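Local coordinates for extracellular solute-binding protein family 1 (Arthrobacter chlorophenolicus, PDB 4R2F), which binds laminaribiose and probably delivers it to a membrane transporter as the solute-binding protein of a sugar uptake system, at residues 210-215 with 238-243; 196-201 with 406-411; 313-318 with 324-329; 106-111 with 140-145; 264-269 with 274-279. One frame throughout, in Å; residues are numbered along the deposited sequence.

Contact 1: 210-215 with 238-243; sequences IMMMLN and VEFLLE
M212 reaches from helix 204-215 to F240 and L241 of helix 232-246, a helix-to-helix packing contact inside the solute-binding protein fold. The two segments bury 175 Å² between them, about three quarters of it through these three side chains and the rest from V238 and M213, and no hydrogen bond passes from one helix to the other. M212 makes two different contacts with two parts of its chain. Its first torsion sets CG anti to the carbonyl carbon (chi1 -64°), and further bends at chi2 (-67°) and chi3 (-79°) fold the thioether round, so that the methyl is carried to the phenyl ring while the stem stays beside the leucine. The stem meets the branch of L241: M212 CB lies 4.0 Å from L241 CD1, and M212 CG is 4.1 Å from both L241 CD1 and L241 CD2, which places the methylene over the fork of the isobutyl group. Methionine and leucine run at a slant to one another, as do methionine and phenylalanine. F240 turns its ring toward the methionine from a CG anti to the backbone N, and the ring is approached at its rim, near the ring plane, and not over a face. Helix 176-188 closes this side, with W176 stacked on the F240 ring and also touching M212. V407 of helix 398-408 packs on L241 from outside the pair. The shortest distance across the two segments is from M212 CE to F240 CD2, 3.5 Å, with F240 CE2 slightly farther from the same methyl at 3.7 Å.

Contact 2: 196-201 with 406-411; sequences TGSGAG and TVLTGK
L408 pushes its branched end between T196 and S198, and this leucine accounts for both contacts across the two segments. The apolar part is a meeting of methyls. The ends of T196 and L408 face one another, with T196 CG2 4.1 Å from L408 CD2 and equally far from L408 CD1. The mixed part involves S198, whose OG, set beside the leucine by a chi1 of 65°, lies 3.6 Å from L408 CD1; S198 CB is 3.9 Å from L408 CD1. Because L408 CD1 is a methyl, this is van der Waals contact; the polar need of S198 OG is met by V255 O. The backbone part lies within 406-411: G410 follows the helix with positive phi, and G410 N to V407 O (3.0 Å) and K411 N to T406 O (3.1 Å) complete a Schellman motif. Across the pair, 123 Å² is buried and no hydrogen bond forms directly. The loop 196-201 also carries G201, which touches a bound glucose unit. This loop lies between helices 176-188 and 204-215, where I204 and L208 pack on T196, while M209 of helix 204-215 touches L408 at the end of helix 398-408.

Contact 3: 313-318 with 324-329; sequences IMMYTN and ASEEFV
I313 begins the contact from strand 306-316: its CG2 lies 4.2 Å from V329 CG2, and Y332 and L333, farther along helix 322-335, also pack on this isoleucine. M315 carries most of the apolar contact. With M315 CG anti to the carbonyl carbon (chi1 -71°), the side chain runs out to the helix, and the bend at chi3 (-64°) turns its methyl toward E326 CG. M315 CG meets V329 CG2 at 3.7 Å, the two side chains slanting past one another. The sulfur then settles over the helix backbone: M315 SD is 3.8 Å from S325 C and equally far from S325 CB. It is also 3.8 Å from E326 CG, where methionine and glutamate cross at about a right angle. E326 contributes its CG methylene here, and its OE2 is hydrogen-bonded to Q322 NE2. The arrangement is a strand followed, after a short connection, by a helix lying back along it on the sheet: the short axes run at 168° to each other and approach to 9.4 Å. V119 of helix 117-126 packs on M315, E326 and V329, adding a second helix to this apolar layer. At Y316 the contact turns polar. Its side chain leaves on the other side of the strand backbone from M315, and Y316 OH is hydrogen-bonded to S97 OG. A water lies 2.7 Å from Y316 O and is placed to donate to it. The same water is hydrogen-bonded to S325 OG, also at 2.7 Å, and S325 OG has T319 OG1 as a further partner.

Contact 4: 106-111 with 140-145; sequences QFEEQG and FKTSKG
E108 and K144 join the end of helix 103-109 to the beta turn T142-G145 by a salt bridge, E108 OE2 to K144 NZ at 2.8 Å, whose hydrogen bond is weak. The more enclosed side of the contact is formed by E108 and T142, both partly exposed, with V147 of strand 145-161 touching both. The turn is type I and is braced from within: T142 OG1 donates to G145 O (2.8 Å), on a lone pair in the carbonyl plane, and accepts from K144 N (3.2 Å), making an ST turn. The solvent side holds the exposed lysine and a water. K144 bends at chi3 (-81°) and chi4 (-55°), curling the chain back so that E108 OE2 lies alongside its CE-NZ bond, a poor approach for a hydrogen bond; the equally short contact to CE is doubtful. The water spans the same two groups, donating to E108 OE1 at 2.8 Å and accepting from K144 NZ at 2.9 Å. Both carboxylate oxygens are therefore engaged, OE2 also having a hydrogen bond with Y115 OH. With the ammonium and the Y115 hydroxyl both at OE2, negative charge would probably be favoured there, consistent with an ionised glutamate at a partly hydrated surface pair.

Contact 5: 264-269 with 274-279; sequences AQWKDS and GMLTLG
W266 overlaps G274 and L276 with two different parts of its indole, joining helix 259-267 to the strand 273-275 that follows it, a helix-to-sheet packing in the solute-binding protein fold. The six-membered part of the ring meets the strand backbone edge-on: W266 CZ2 is 3.7 Å from G274 N, which lies near the ring plane, and 4.0 Å from G274 CA. Having no side chain, glycine lets the indole come directly against the main chain. The five-membered part meets L276, whose CD2 is 3.9 Å from W266 CD1 and no farther from W266 NE1. The indole and the isobutyl group run past one another antiparallel. W266 CG is anti to the carbonyl carbon (chi1 -82°), which turns the indole off the helix toward G274 and L276. W159 of strand 145-161 also touches the indole, and its neighbour in the sheet is G274, through a backbone hydrogen bond. L276 lies within about 6 Å of a bound glucose unit, so the packing borders the sugar site. The indole nitrogen is held through a water in the ring plane, at the edge: W266 NE1 donates to it at 3.1 Å, and the water donates to M275 O at 2.9 Å.

From the N terminus, contact 4 closes first, bringing helix 103-109 to the turn before strand 145-161. Contact 2 then opens at 196-201 and closes only at 406-411, tying the loop before helix 204-215 to the end of helix 398-408; contacts 1, 5 and 3 nest inside it in series. Contact 1 pairs helices 204-215 and 232-246, contact 5 closes a short loop between helix 259-267 and strand 273-275, and contact 3 likewise between strand 306-316 and helix 322-335. No loops cross. Contacts 1 and 2 touch through V407, contacts 1 and 5 through M211 and M275. Contacts 3 and 4 meet opposite contact 5 about the chain's centre, yet all three reach one sheet.

Contact 1: 210-215 with 238-243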
# COMPACT_ATOMS: atom_id res chain seq x y z
N ILE A 210 -4.07 8.83 -6.06
CA ILE A 210 -3.30 8.24 -7.14
C ILE A 210 -4.08 7.13 -7.81
O ILE A 210 -4.07 7.05 -9.04
CB ILE A 210 -1.93 7.69 -6.68
CG1 ILE A 210 -1.15 8.73 -5.89
CG2 ILE A 210 -1.12 7.22 -7.90
CD1 ILE A 210 -0.81 9.98 -6.67
N MET A 211 -4.78 6.28 -7.05
CA MET A 211 -5.63 5.25 -7.69
C MET A 211 -6.61 5.85 -8.68
O MET A 211 -6.81 5.27 -9.77
CB MET A 211 -6.40 4.35 -6.71
CG MET A 211 -7.19 3.23 -7.45
SD MET A 211 -8.84 3.77 -7.96
CE MET A 211 -9.76 3.28 -6.49
N MET A 212 -7.24 6.98 -8.33
CA MET A 212 -8.25 7.52 -9.25
C MET A 212 -7.63 8.12 -10.50
O MET A 212 -8.22 8.01 -11.59
CB MET A 212 -9.20 8.51 -8.57
CG MET A 212 -10.05 7.87 -7.47
SD MET A 212 -11.27 6.66 -8.03
CE MET A 212 -12.47 7.82 -8.59
N MET A 213 -6.45 8.70 -10.37
CA MET A 213 -5.69 9.17 -11.55
C MET A 213 -5.40 7.95 -12.44
O MET A 213 -5.66 7.98 -13.64
CB MET A 213 -4.37 9.87 -11.14
CG MET A 213 -4.51 11.23 -10.42
SD MET A 213 -2.92 11.88 -9.86
CE MET A 213 -3.39 12.71 -8.39
N LEU A 214 -4.88 6.87 -11.86
CA LEU A 214 -4.56 5.67 -12.65
C LEU A 214 -5.79 5.08 -13.32
O LEU A 214 -5.75 4.70 -14.48
CB LEU A 214 -3.90 4.61 -11.77
CG LEU A 214 -2.57 5.02 -11.15
CD1 LEU A 214 -2.02 3.83 -10.38
CD2 LEU A 214 -1.57 5.49 -12.17
N ASN A 215 -6.90 5.08 -12.59
CA ASN A 215 -8.16 4.59 -13.10
C ASN A 215 -8.67 5.39 -14.30
O ASN A 215 -9.41 4.87 -15.11
CB ASN A 215 -9.18 4.59 -11.96
CG ASN A 215 -10.39 3.72 -12.20
OD1 ASN A 215 -10.66 3.26 -13.31
ND2 ASN A 215 -11.14 3.50 -11.14
N VAL A 238 -9.36 14.38 -10.36
CA VAL A 238 -9.48 15.24 -9.21
C VAL A 238 -10.82 15.96 -9.18
O VAL A 238 -11.40 16.10 -8.10
CB VAL A 238 -8.32 16.24 -9.12
CG1 VAL A 238 -8.54 17.22 -7.96
CG2 VAL A 238 -7.02 15.50 -8.88
N GLU A 239 -11.32 16.38 -10.34
CA GLU A 239 -12.67 16.95 -10.44
C GLU A 239 -13.74 15.97 -9.96
O GLU A 239 -14.72 16.36 -9.36
CB GLU A 239 -12.99 17.41 -11.87
CG GLU A 239 -12.27 18.68 -12.29
CD GLU A 239 -12.52 19.09 -13.75
OE1 GLU A 239 -12.95 18.26 -14.58
OE2 GLU A 239 -12.26 20.27 -14.07
N PHE A 240 -13.55 14.68 -10.24
CA PHE A 240 -14.53 13.70 -9.83
C PHE A 240 -14.53 13.53 -8.30
O PHE A 240 -15.58 13.48 -7.68
CB PHE A 240 -14.30 12.39 -10.55
CG PHE A 240 -15.28 11.34 -10.16
CD1 PHE A 240 -16.62 11.46 -10.52
CD2 PHE A 240 -14.87 10.24 -9.43
CE1 PHE A 240 -17.54 10.50 -10.15
CE2 PHE A 240 -15.79 9.26 -9.08
CZ PHE A 240 -17.12 9.39 -9.42
N LEU A 241 -13.34 13.45 -7.73
CA LEU A 241 -13.20 13.38 -6.28
C LEU A 241 -13.83 14.60 -5.60
O LEU A 241 -14.58 14.47 -4.64
CB LEU A 241 -11.74 13.24 -5.90
CG LEU A 241 -11.19 11.84 -6.23
CD1 LEU A 241 -9.68 11.80 -6.32
CD2 LEU A 241 -11.69 10.82 -5.23
N LEU A 242 -13.55 15.79 -6.12
CA LEU A 242 -14.20 17.01 -5.60
C LEU A 242 -15.71 16.96 -5.68
O LEU A 242 -16.39 17.45 -4.77
CB LEU A 242 -13.69 18.23 -6.34
CG LEU A 242 -12.24 18.58 -6.07
CD1 LEU A 242 -11.75 19.62 -7.09
CD2 LEU A 242 -12.08 19.09 -4.64
N GLU A 243 -16.25 16.34 -6.73
CA GLU A 243 -17.66 16.16 -6.85
C GLU A 243 -18.18 15.16 -5.82
O GLU A 243 -19.26 15.34 -5.28
CB GLU A 243 -17.99 15.68 -8.26
CG GLU A 243 -19.41 15.96 -8.69
CD GLU A 243 -19.67 15.46 -10.10
OE1 GLU A 243 -20.83 15.54 -10.55
OE2 GLU A 243 -18.73 14.98 -10.76

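Contact 2: 196-201 with 406-411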
# COMPACT_ATOMS: atom_id res chain seq x y z
N THR A 196 -13.13 6.72 3.01
CA THR A 196 -11.69 6.91 2.95
C THR A 196 -11.25 7.67 4.21
O THR A 196 -12.06 7.92 5.09
CB THR A 196 -11.28 7.62 1.65
OG1 THR A 196 -9.87 7.46 1.46
CG2 THR A 196 -11.61 9.09 1.68
N GLY A 197 -9.98 8.02 4.30
CA GLY A 197 -9.48 8.75 5.42
C GLY A 197 -8.08 9.24 5.19
O GLY A 197 -7.28 8.54 4.58
N SER A 198 -7.78 10.42 5.72
CA SER A 198 -6.44 11.02 5.63
C SER A 198 -5.94 11.58 6.94
O SER A 198 -5.03 12.42 6.96
CB SER A 198 -6.40 12.10 4.55
OG SER A 198 -7.23 13.20 4.87
N GLY A 199 -6.47 11.05 8.04
CA GLY A 199 -6.01 11.47 9.36
C GLY A 199 -4.61 11.00 9.63
O GLY A 199 -4.02 10.32 8.80
N ALA A 200 -4.09 11.35 10.81
CA ALA A 200 -2.72 10.99 11.19
C ALA A 200 -2.53 9.47 11.11
O ALA A 200 -3.36 8.71 11.59
CB ALA A 200 -2.40 11.47 12.59
N GLY A 201 -1.45 9.05 10.49
CA GLY A 201 -1.17 7.63 10.31
C GLY A 201 -1.93 6.94 9.19
O GLY A 201 -1.69 5.78 8.90
N THR A 406 -6.30 18.69 0.93
CA THR A 406 -6.93 19.74 0.13
C THR A 406 -8.11 19.23 -0.68
O THR A 406 -9.18 19.86 -0.70
CB THR A 406 -5.86 20.39 -0.78
OG1 THR A 406 -4.99 21.19 0.03
CG2 THR A 406 -6.48 21.24 -1.86
N VAL A 407 -7.94 18.10 -1.35
CA VAL A 407 -9.03 17.57 -2.15
C VAL A 407 -10.19 17.10 -1.27
O VAL A 407 -11.37 17.35 -1.56
CB VAL A 407 -8.53 16.42 -3.06
CG1 VAL A 407 -9.69 15.75 -3.77
CG2 VAL A 407 -7.52 16.95 -4.07
N LEU A 408 -9.85 16.41 -0.18
CA LEU A 408 -10.87 15.80 0.67
C LEU A 408 -11.68 16.85 1.47
O LEU A 408 -12.74 16.53 2.01
CB LEU A 408 -10.24 14.75 1.60
CG LEU A 408 -9.79 13.42 0.99
CD1 LEU A 408 -9.32 12.47 2.06
CD2 LEU A 408 -10.88 12.77 0.13
N THR A 409 -11.19 18.09 1.52
CA THR A 409 -11.96 19.23 2.07
C THR A 409 -12.53 20.20 1.04
O THR A 409 -13.13 21.21 1.40
CB THR A 409 -11.12 20.06 3.06
OG1 THR A 409 -9.88 20.44 2.44
CG2 THR A 409 -10.85 19.28 4.32
N GLY A 410 -12.33 19.89 -0.25
CA GLY A 410 -12.72 20.78 -1.35
C GLY A 410 -12.23 22.22 -1.20
O GLY A 410 -12.95 23.18 -1.50
N LYS A 411 -11.00 22.35 -0.73
CA LYS A 411 -10.45 23.65 -0.37
C LYS A 411 -10.16 24.51 -1.59
O LYS A 411 -10.14 25.73 -1.50
CB LYS A 411 -9.19 23.45 0.48
CG LYS A 411 -8.80 24.64 1.32
CD LYS A 411 -9.80 24.87 2.44
CE LYS A 411 -9.12 25.61 3.55
NZ LYS A 411 -10.05 26.51 4.24

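Contact 3: 313-318 with 324-329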
# COMPACT_ATOMS: atom_id res chain seq x y z
N ILE A 313 11.63 -6.16 2.00
CA ILE A 313 12.46 -6.19 3.17
C ILE A 313 13.83 -5.74 2.75
O ILE A 313 14.39 -6.24 1.77
CB ILE A 313 12.59 -7.61 3.78
CG1 ILE A 313 11.21 -8.16 4.10
CG2 ILE A 313 13.43 -7.60 5.06
CD1 ILE A 313 11.23 -9.53 4.76
N MET A 314 14.38 -4.85 3.57
CA MET A 314 15.60 -4.15 3.25
C MET A 314 16.60 -4.28 4.38
O MET A 314 16.26 -4.43 5.56
CB MET A 314 15.30 -2.68 2.89
CG MET A 314 14.80 -1.76 3.96
SD MET A 314 13.91 -0.34 3.30
CE MET A 314 12.28 -1.04 3.18
N MET A 315 17.86 -4.31 3.99
CA MET A 315 18.97 -4.41 4.92
C MET A 315 19.76 -3.09 4.85
O MET A 315 19.76 -2.44 3.81
CB MET A 315 19.88 -5.61 4.53
CG MET A 315 19.32 -7.00 4.77
SD MET A 315 20.46 -8.34 4.38
CE MET A 315 20.61 -8.07 2.64
N TYR A 316 20.43 -2.72 5.94
CA TYR A 316 21.15 -1.45 6.06
C TYR A 316 22.62 -1.66 6.39
O TYR A 316 22.98 -2.66 7.01
CB TYR A 316 20.55 -0.62 7.18
CG TYR A 316 19.10 -0.23 6.97
CD1 TYR A 316 18.07 -1.13 7.24
CD2 TYR A 316 18.76 1.02 6.51
CE1 TYR A 316 16.75 -0.78 7.04
CE2 TYR A 316 17.45 1.38 6.31
CZ TYR A 316 16.43 0.49 6.59
OH TYR A 316 15.11 0.88 6.41
N THR A 317 23.45 -0.68 6.04
CA THR A 317 24.89 -0.75 6.32
C THR A 317 25.19 -0.74 7.81
O THR A 317 26.19 -1.31 8.23
CB THR A 317 25.69 0.38 5.65
OG1 THR A 317 25.13 1.64 6.01
CG2 THR A 317 25.68 0.22 4.11
N ASN A 318 24.34 -0.10 8.60
CA ASN A 318 24.52 -0.08 10.03
C ASN A 318 24.03 -1.36 10.66
O ASN A 318 22.90 -1.44 11.15
CB ASN A 318 23.80 1.12 10.66
CG ASN A 318 24.08 1.23 12.16
OD1 ASN A 318 24.90 0.51 12.70
ND2 ASN A 318 23.36 2.12 12.84
N ALA A 324 24.93 -11.84 9.46
CA ALA A 324 23.77 -12.07 10.31
C ALA A 324 22.51 -11.40 9.75
O ALA A 324 21.44 -11.99 9.78
CB ALA A 324 24.05 -11.58 11.73
N SER A 325 22.63 -10.17 9.25
CA SER A 325 21.50 -9.54 8.57
C SER A 325 20.95 -10.50 7.50
O SER A 325 19.77 -10.77 7.44
CB SER A 325 21.91 -8.22 7.94
OG SER A 325 22.24 -7.25 8.91
N GLU A 326 21.86 -11.08 6.71
CA GLU A 326 21.50 -11.95 5.60
C GLU A 326 20.85 -13.22 6.09
O GLU A 326 19.84 -13.64 5.54
CB GLU A 326 22.74 -12.26 4.76
CG GLU A 326 23.11 -11.05 3.93
CD GLU A 326 24.54 -11.02 3.46
OE1 GLU A 326 25.36 -11.91 3.80
OE2 GLU A 326 24.82 -10.08 2.70
N GLU A 327 21.41 -13.82 7.13
CA GLU A 327 20.79 -14.99 7.73
C GLU A 327 19.40 -14.69 8.27
O GLU A 327 18.48 -15.49 8.08
CB GLU A 327 21.66 -15.56 8.86
CG GLU A 327 22.91 -16.30 8.39
CD GLU A 327 22.64 -17.47 7.43
OE1 GLU A 327 21.77 -18.32 7.71
OE2 GLU A 327 23.34 -17.54 6.40
N PHE A 328 19.25 -13.54 8.93
CA PHE A 328 17.96 -13.17 9.47
C PHE A 328 16.96 -13.09 8.35
O PHE A 328 15.86 -13.61 8.47
CB PHE A 328 17.95 -11.82 10.22
CG PHE A 328 16.56 -11.42 10.68
CD1 PHE A 328 15.99 -11.98 11.81
CD2 PHE A 328 15.79 -10.55 9.93
CE1 PHE A 328 14.71 -11.66 12.21
CE2 PHE A 328 14.50 -10.22 10.31
CZ PHE A 328 13.96 -10.78 11.46
N VAL A 329 17.33 -12.40 7.26
CA VAL A 329 16.37 -12.17 6.17
C VAL A 329 15.96 -13.49 5.55
O VAL A 329 14.80 -13.68 5.24
CB VAL A 329 16.88 -11.17 5.10
CG1 VAL A 329 15.97 -11.16 3.87
CG2 VAL A 329 17.02 -9.76 5.67
O HOH W 1 22.46 -5.35 7.01

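Contact 4: 106-111 with 140-145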
# COMPACT_ATOMS: atom_id res chain seq x y z
N GLN A 106 15.57 5.16 -1.83
CA GLN A 106 16.08 6.39 -1.25
C GLN A 106 17.34 6.07 -0.49
O GLN A 106 18.35 6.75 -0.64
CB GLN A 106 15.08 7.03 -0.29
CG GLN A 106 15.50 8.40 0.20
CD GLN A 106 15.93 9.32 -0.94
OE1 GLN A 106 16.98 9.96 -0.88
NE2 GLN A 106 15.12 9.38 -1.99
N PHE A 107 17.30 5.03 0.34
CA PHE A 107 18.48 4.74 1.17
C PHE A 107 19.62 4.17 0.36
O PHE A 107 20.80 4.32 0.70
CB PHE A 107 18.11 3.87 2.40
CG PHE A 107 17.20 4.57 3.35
CD1 PHE A 107 17.55 5.82 3.87
CD2 PHE A 107 15.97 4.03 3.72
CE1 PHE A 107 16.71 6.50 4.73
CE2 PHE A 107 15.12 4.71 4.57
CZ PHE A 107 15.49 5.95 5.08
N GLU A 108 19.30 3.56 -0.77
CA GLU A 108 20.37 3.11 -1.65
C GLU A 108 21.09 4.30 -2.27
O GLU A 108 22.32 4.31 -2.36
CB GLU A 108 19.81 2.24 -2.75
CG GLU A 108 20.90 1.55 -3.54
CD GLU A 108 21.00 2.03 -4.97
OE1 GLU A 108 20.16 2.84 -5.39
OE2 GLU A 108 21.90 1.55 -5.67
N GLU A 109 20.33 5.29 -2.70
CA GLU A 109 20.90 6.51 -3.30
C GLU A 109 21.81 7.19 -2.28
O GLU A 109 22.85 7.68 -2.63
CB GLU A 109 19.76 7.43 -3.76
CG GLU A 109 20.14 8.77 -4.36
CD GLU A 109 18.99 9.34 -5.18
OE1 GLU A 109 18.18 10.15 -4.66
OE2 GLU A 109 18.86 8.93 -6.36
N GLN A 110 21.44 7.14 -1.01
CA GLN A 110 22.21 7.76 0.05
C GLN A 110 23.34 6.88 0.51
O GLN A 110 24.09 7.27 1.37
CB GLN A 110 21.33 8.05 1.28
CG GLN A 110 20.25 9.09 1.08
CD GLN A 110 19.31 9.20 2.28
OE1 GLN A 110 19.64 8.81 3.41
NE2 GLN A 110 18.15 9.75 2.04
N GLY A 111 23.44 5.67 -0.01
CA GLY A 111 24.54 4.81 0.33
C GLY A 111 24.41 4.12 1.67
O GLY A 111 25.42 3.71 2.23
N PHE A 140 13.62 -4.79 -8.24
CA PHE A 140 14.59 -4.38 -7.23
C PHE A 140 16.03 -4.50 -7.68
O PHE A 140 16.95 -4.16 -6.93
CB PHE A 140 14.32 -5.17 -5.95
CG PHE A 140 12.98 -4.89 -5.40
CD1 PHE A 140 12.75 -3.69 -4.74
CD2 PHE A 140 11.93 -5.74 -5.61
CE1 PHE A 140 11.50 -3.37 -4.26
CE2 PHE A 140 10.67 -5.43 -5.14
CZ PHE A 140 10.46 -4.24 -4.46
N LYS A 141 16.22 -4.95 -8.91
CA LYS A 141 17.56 -5.14 -9.44
C LYS A 141 18.06 -3.82 -9.99
O LYS A 141 17.37 -3.19 -10.79
CB LYS A 141 17.54 -6.19 -10.53
CG LYS A 141 18.92 -6.62 -11.01
CD LYS A 141 18.80 -7.41 -12.31
CE LYS A 141 20.15 -7.90 -12.82
NZ LYS A 141 20.03 -8.37 -14.23
N THR A 142 19.25 -3.40 -9.56
CA THR A 142 19.93 -2.24 -10.12
C THR A 142 21.32 -2.66 -10.59
O THR A 142 21.77 -3.75 -10.30
CB THR A 142 20.11 -1.09 -9.08
OG1 THR A 142 21.12 -1.43 -8.13
CG2 THR A 142 18.79 -0.77 -8.36
N SER A 143 22.00 -1.74 -11.28
CA SER A 143 23.40 -1.91 -11.67
C SER A 143 24.30 -2.41 -10.54
O SER A 143 25.20 -3.21 -10.77
CB SER A 143 23.97 -0.56 -12.18
OG SER A 143 23.11 0.09 -13.10
N LYS A 144 24.06 -1.93 -9.32
CA LYS A 144 24.94 -2.15 -8.20
C LYS A 144 24.48 -3.31 -7.32
O LYS A 144 25.21 -3.71 -6.44
CB LYS A 144 25.05 -0.87 -7.36
CG LYS A 144 25.23 0.37 -8.22
CD LYS A 144 25.57 1.66 -7.49
CE LYS A 144 24.43 2.43 -6.85
NZ LYS A 144 23.31 2.79 -7.76
N GLY A 145 23.28 -3.85 -7.58
CA GLY A 145 22.76 -4.99 -6.85
C GLY A 145 21.25 -4.90 -6.63
O GLY A 145 20.59 -3.95 -7.07
O HOH W 2 21.85 4.86 -6.31

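Contact 5: 264-269 with 274-279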
# COMPACT_ATOMS: atom_id res chain seq x y z
N ALA A 264 -13.48 1.39 11.92
CA ALA A 264 -14.74 1.44 12.64
C ALA A 264 -15.93 1.73 11.74
O ALA A 264 -17.00 1.17 11.95
CB ALA A 264 -14.68 2.44 13.80
N GLN A 265 -15.76 2.60 10.73
CA GLN A 265 -16.87 2.86 9.80
C GLN A 265 -17.28 1.58 9.04
O GLN A 265 -18.45 1.36 8.79
CB GLN A 265 -16.53 3.95 8.78
CG GLN A 265 -16.51 5.37 9.31
CD GLN A 265 -16.63 6.40 8.20
OE1 GLN A 265 -16.05 6.26 7.11
NE2 GLN A 265 -17.42 7.42 8.46
N TRP A 266 -16.29 0.79 8.65
CA TRP A 266 -16.54 -0.48 8.02
C TRP A 266 -17.18 -1.48 8.99
O TRP A 266 -18.18 -2.09 8.66
CB TRP A 266 -15.24 -1.03 7.44
CG TRP A 266 -14.93 -0.43 6.10
CD1 TRP A 266 -13.95 0.48 5.80
CD2 TRP A 266 -15.64 -0.67 4.87
NE1 TRP A 266 -14.01 0.80 4.46
CE2 TRP A 266 -15.04 0.11 3.87
CE3 TRP A 266 -16.73 -1.48 4.52
CZ2 TRP A 266 -15.49 0.11 2.54
CZ3 TRP A 266 -17.17 -1.48 3.19
CH2 TRP A 266 -16.53 -0.71 2.22
N LYS A 267 -16.62 -1.62 10.19
CA LYS A 267 -17.14 -2.57 11.16
C LYS A 267 -18.58 -2.26 11.57
O LYS A 267 -19.40 -3.15 11.65
CB LYS A 267 -16.26 -2.59 12.41
CG LYS A 267 -16.60 -3.73 13.37
CD LYS A 267 -15.94 -3.56 14.72
CE LYS A 267 -16.46 -4.62 15.67
NZ LYS A 267 -15.85 -4.46 17.00
N ASP A 268 -18.90 -0.99 11.76
CA ASP A 268 -20.19 -0.57 12.30
C ASP A 268 -21.24 -0.18 11.26
O ASP A 268 -22.20 0.49 11.58
CB ASP A 268 -19.95 0.57 13.31
CG ASP A 268 -18.97 0.17 14.42
OD1 ASP A 268 -18.90 -1.02 14.77
OD2 ASP A 268 -18.23 1.03 14.93
N SER A 269 -21.09 -0.63 10.01
CA SER A 269 -22.12 -0.46 8.97
C SER A 269 -22.43 0.99 8.68
O SER A 269 -23.57 1.35 8.40
CB SER A 269 -23.41 -1.25 9.27
OG SER A 269 -23.09 -2.62 9.36
N GLY A 274 -15.99 1.56 -0.80
CA GLY A 274 -14.73 2.27 -0.79
C GLY A 274 -13.50 1.44 -1.09
O GLY A 274 -13.57 0.23 -1.22
N MET A 275 -12.35 2.10 -1.13
CA MET A 275 -11.09 1.46 -1.48
C MET A 275 -10.35 1.17 -0.20
O MET A 275 -10.17 2.04 0.62
CB MET A 275 -10.25 2.40 -2.37
CG MET A 275 -8.89 1.88 -2.79
SD MET A 275 -7.70 3.13 -3.32
CE MET A 275 -7.38 3.94 -1.78
N LEU A 276 -9.95 -0.08 -0.01
CA LEU A 276 -9.12 -0.42 1.13
C LEU A 276 -8.01 -1.42 0.78
O LEU A 276 -7.18 -1.16 -0.07
CB LEU A 276 -9.97 -0.86 2.32
CG LEU A 276 -9.36 -0.69 3.71
CD1 LEU A 276 -8.47 0.54 3.77
CD2 LEU A 276 -10.40 -0.65 4.80
N THR A 277 -8.02 -2.56 1.46
CA THR A 277 -6.96 -3.54 1.36
C THR A 277 -7.53 -4.93 1.23
O THR A 277 -8.71 -5.14 1.39
CB THR A 277 -6.07 -3.55 2.61
OG1 THR A 277 -6.80 -4.09 3.71
CG2 THR A 277 -5.60 -2.15 2.94
N LEU A 278 -6.67 -5.89 0.93
CA LEU A 278 -7.04 -7.28 1.04
C LEU A 278 -7.35 -7.59 2.50
O LEU A 278 -6.72 -7.05 3.40
CB LEU A 278 -5.91 -8.16 0.55
CG LEU A 278 -6.15 -9.66 0.60
CD1 LEU A 278 -5.34 -10.38 -0.45
CD2 LEU A 278 -5.84 -10.21 1.98
N GLY A 279 -8.35 -8.43 2.74
CA GLY A 279 -8.69 -8.92 4.09
C GLY A 279 -9.44 -7.96 4.97
O GLY A 279 -9.33 -8.02 6.18
O HOH W 3 -12.34 2.47 2.51